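Local coordinates for protein protease inhibitor SGPI-1 (Schistocerca gregaria, PDB 2XTT) that is a disulfide-bonded pacifastin domain of a serine protease inhibitor active in vitro against trypsin and alpha-chymotrypsin, presenting a reactive-site loop, at residues Asp13-Arg18 with Thr28-Pro33. Residues are numbered along the deposited sequence; the frame is centred on the assembly and turned at random.
Unlike the reference sequence in segment 13-18: Arg-18 (reference Asn). Unlike the reference sequence in segment 28-33: Met-30 (reference Lys).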
loop_
_atom_site.group_PDB
_atom_site.type_symbol
_atom_site.label_atom_id
_atom_site.label_comp_id
_atom_site.label_asym_id
_atom_site.label_seq_id
_atom_site.Cartn_x
_atom_site.Cartn_y
_atom_site.Cartn_z
ATOM N N ASP A 13 1.949 -3.451 17.621
ATOM C CA ASP A 13 2.566 -2.100 17.575
ATOM C C ASP A 13 1.459 -1.160 17.195
ATOM O O ASP A 13 0.446 -1.096 17.843
ATOM C CB ASP A 13 3.862 -2.073 16.793
ATOM C CG ASP A 13 4.688 -0.837 17.060
ATOM O OD1 ASP A 13 4.297 0.120 17.793
ATOM O OD2 ASP A 13 5.767 -0.774 16.425
ATOM N N CYS A 14 1.617 -0.414 16.112
ATOM C CA CYS A 14 0.620 0.541 15.715
ATOM C C CYS A 14 -0.386 0.034 14.686
ATOM O O CYS A 14 -1.304 0.782 14.311
ATOM C CB CYS A 14 1.312 1.806 15.181
ATOM S SG CYS A 14 2.000 1.697 13.522
ATOM N N ASN A 15 -0.253 -1.216 14.226
ATOM C CA ASN A 15 -1.233 -1.752 13.279
ATOM C C ASN A 15 -2.366 -2.450 13.994
ATOM O O ASN A 15 -2.142 -3.198 14.963
ATOM C CB ASN A 15 -0.583 -2.781 12.338
ATOM C CG ASN A 15 0.286 -2.055 11.299
ATOM O OD1 ASN A 15 -0.298 -1.365 10.438
ATOM N ND2 ASN A 15 1.568 -2.152 11.388
ATOM N N THR A 16 -3.534 -2.219 13.472
ATOM C CA THR A 16 -4.718 -2.942 13.928
ATOM C C THR A 16 -4.823 -4.287 13.234
ATOM O O THR A 16 -4.494 -4.448 12.060
ATOM C CB THR A 16 -5.967 -2.134 13.706
ATOM O OG1 THR A 16 -6.096 -1.909 12.246
ATOM C CG2 THR A 16 -5.851 -0.784 14.390
ATOM N N CYS A 17 -5.329 -5.258 13.990
ATOM C CA CYS A 17 -5.462 -6.640 13.577
ATOM C C CYS A 17 -6.898 -7.112 13.917
ATOM O O CYS A 17 -7.482 -6.718 14.914
ATOM C CB CYS A 17 -4.442 -7.555 14.247
ATOM S SG CYS A 17 -2.720 -6.990 14.142
ATOM N N ARG A 18 -7.405 -8.021 13.115
ATOM C CA ARG A 18 -8.692 -8.660 13.315
ATOM C C ARG A 18 -8.516 -10.173 13.168
ATOM O O ARG A 18 -7.786 -10.623 12.276
ATOM C CB ARG A 18 -9.663 -8.175 12.277
ATOM N N THR A 28 -3.113 -4.669 9.308
ATOM C CA THR A 28 -2.682 -3.676 8.359
ATOM C C THR A 28 -1.176 -3.623 8.312
ATOM O O THR A 28 -0.469 -4.154 9.167
ATOM C CB THR A 28 -3.253 -2.278 8.707
ATOM O OG1 THR A 28 -2.912 -1.922 10.032
ATOM C CG2 THR A 28 -4.766 -2.283 8.587
ATOM N N ARG A 29 -0.640 -2.927 7.282
ATOM C CA ARG A 29 0.734 -2.975 6.904
ATOM C C ARG A 29 1.487 -1.617 6.991
ATOM O O ARG A 29 2.368 -1.337 6.191
ATOM C CB ARG A 29 0.892 -3.650 5.542
ATOM C CG ARG A 29 0.669 -5.185 5.661
ATOM C CD ARG A 29 0.605 -5.909 4.328
ATOM N NE ARG A 29 0.564 -7.345 4.613
ATOM C CZ ARG A 29 0.705 -8.290 3.690
ATOM N NH1 ARG A 29 0.769 -7.982 2.404
ATOM N NH2 ARG A 29 0.757 -9.580 4.063
ATOM N N MET A 30 1.154 -0.790 7.986
ATOM C CA MET A 30 1.889 0.462 8.171
ATOM C C MET A 30 3.151 0.309 8.965
ATOM O O MET A 30 3.351 -0.655 9.707
ATOM C CB MET A 30 1.073 1.294 9.174
ATOM C CG MET A 30 -0.264 1.698 8.693
ATOM S SD MET A 30 -0.997 2.884 9.791
ATOM C CE MET A 30 -1.252 2.193 11.356
ATOM N N GLY A 31 4.019 1.297 8.810
ATOM C CA GLY A 31 5.160 1.508 9.744
ATOM C C GLY A 31 4.768 2.268 10.935
ATOM O O GLY A 31 3.710 2.954 10.981
ATOM N N CYS A 32 5.578 2.164 12.005
ATOM C CA CYS A 32 5.222 2.655 13.312
ATOM C C CYS A 32 6.328 3.505 13.933
ATOM O O CYS A 32 7.487 3.408 13.509
ATOM C CB CYS A 32 4.914 1.458 14.250
ATOM S SG CYS A 32 3.567 0.420 13.662
ATOM N N PRO A 33 6.001 4.292 14.947
ATOM C CA PRO A 33 7.068 5.097 15.580
ATOM C C PRO A 33 8.169 4.233 16.094
ATOM O O PRO A 33 7.907 3.093 16.559
ATOM C CB PRO A 33 6.335 5.765 16.745
ATOM C CG PRO A 33 4.895 5.852 16.302
ATOM C CD PRO A 33 4.693 4.581 15.533
HETATM O O HOH W 1 5.612 2.502 18.018
HETATM O O HOH W 2 8.069 0.400 16.213
HETATM O O HOH W 3 -4.326 -0.037 11.453
#
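The side-chain amide of Asn-15 bridges to both flanks of the reactive bond, Arg-29 to Met-30, and is the polar centre of this contact. Its OD1 accepts two hydrogen bonds, from the hydroxyl of Thr-28 (OG1 to OD1 2.7 Å) and from the backbone N of Met-30, the latter with an N-H...O angle of 151°. The amide nitrogen ND2 donates to the carbonyl O of Met-30 at 2.9 Å, in the plane of the amide and almost straight at 174°. Three bonds thus fix the rotation of the group, and chi1 of -75° sets CG anti to the carbonyl carbon, beside the backbone N, from where the amide faces the loop. Alongside, Thr-28 N bonds to Thr-16 O at 3.1 Å, continuing the pairing of strands 15-19 and 25-28. A water accepts from Thr-16 N and donates to Thr-28 OG1; two others link the carboxylate of Asp-13, one at each oxygen, to Pro-33 O.

The covalent tie is the disulfide from Cys-14 SG to Cys-32 SG (2.0 Å), which fastens the far end of the loop. Apolar contacts are few: Cys-14 CB lies 4.4 Å from Pro-33 CD. Asp-13 OD2 makes a separate van der Waals contact with Cys-32 CB.

An alanine at Asn-15 would probably leave Met-30 N and O and the Thr-28 hydroxyl without these partners, letting the loop flex between its strand and disulfide ends. The CB of Arg-29 points away from this scaffold, and its NH2 hydrogen-bonds to the backbone of another protein's chain and forms a salt bridge with an acidic side chain there. Such internal bracing from both sides of the reactive bond is consistent with the rigid binding loop of canonical serine protease inhibitors.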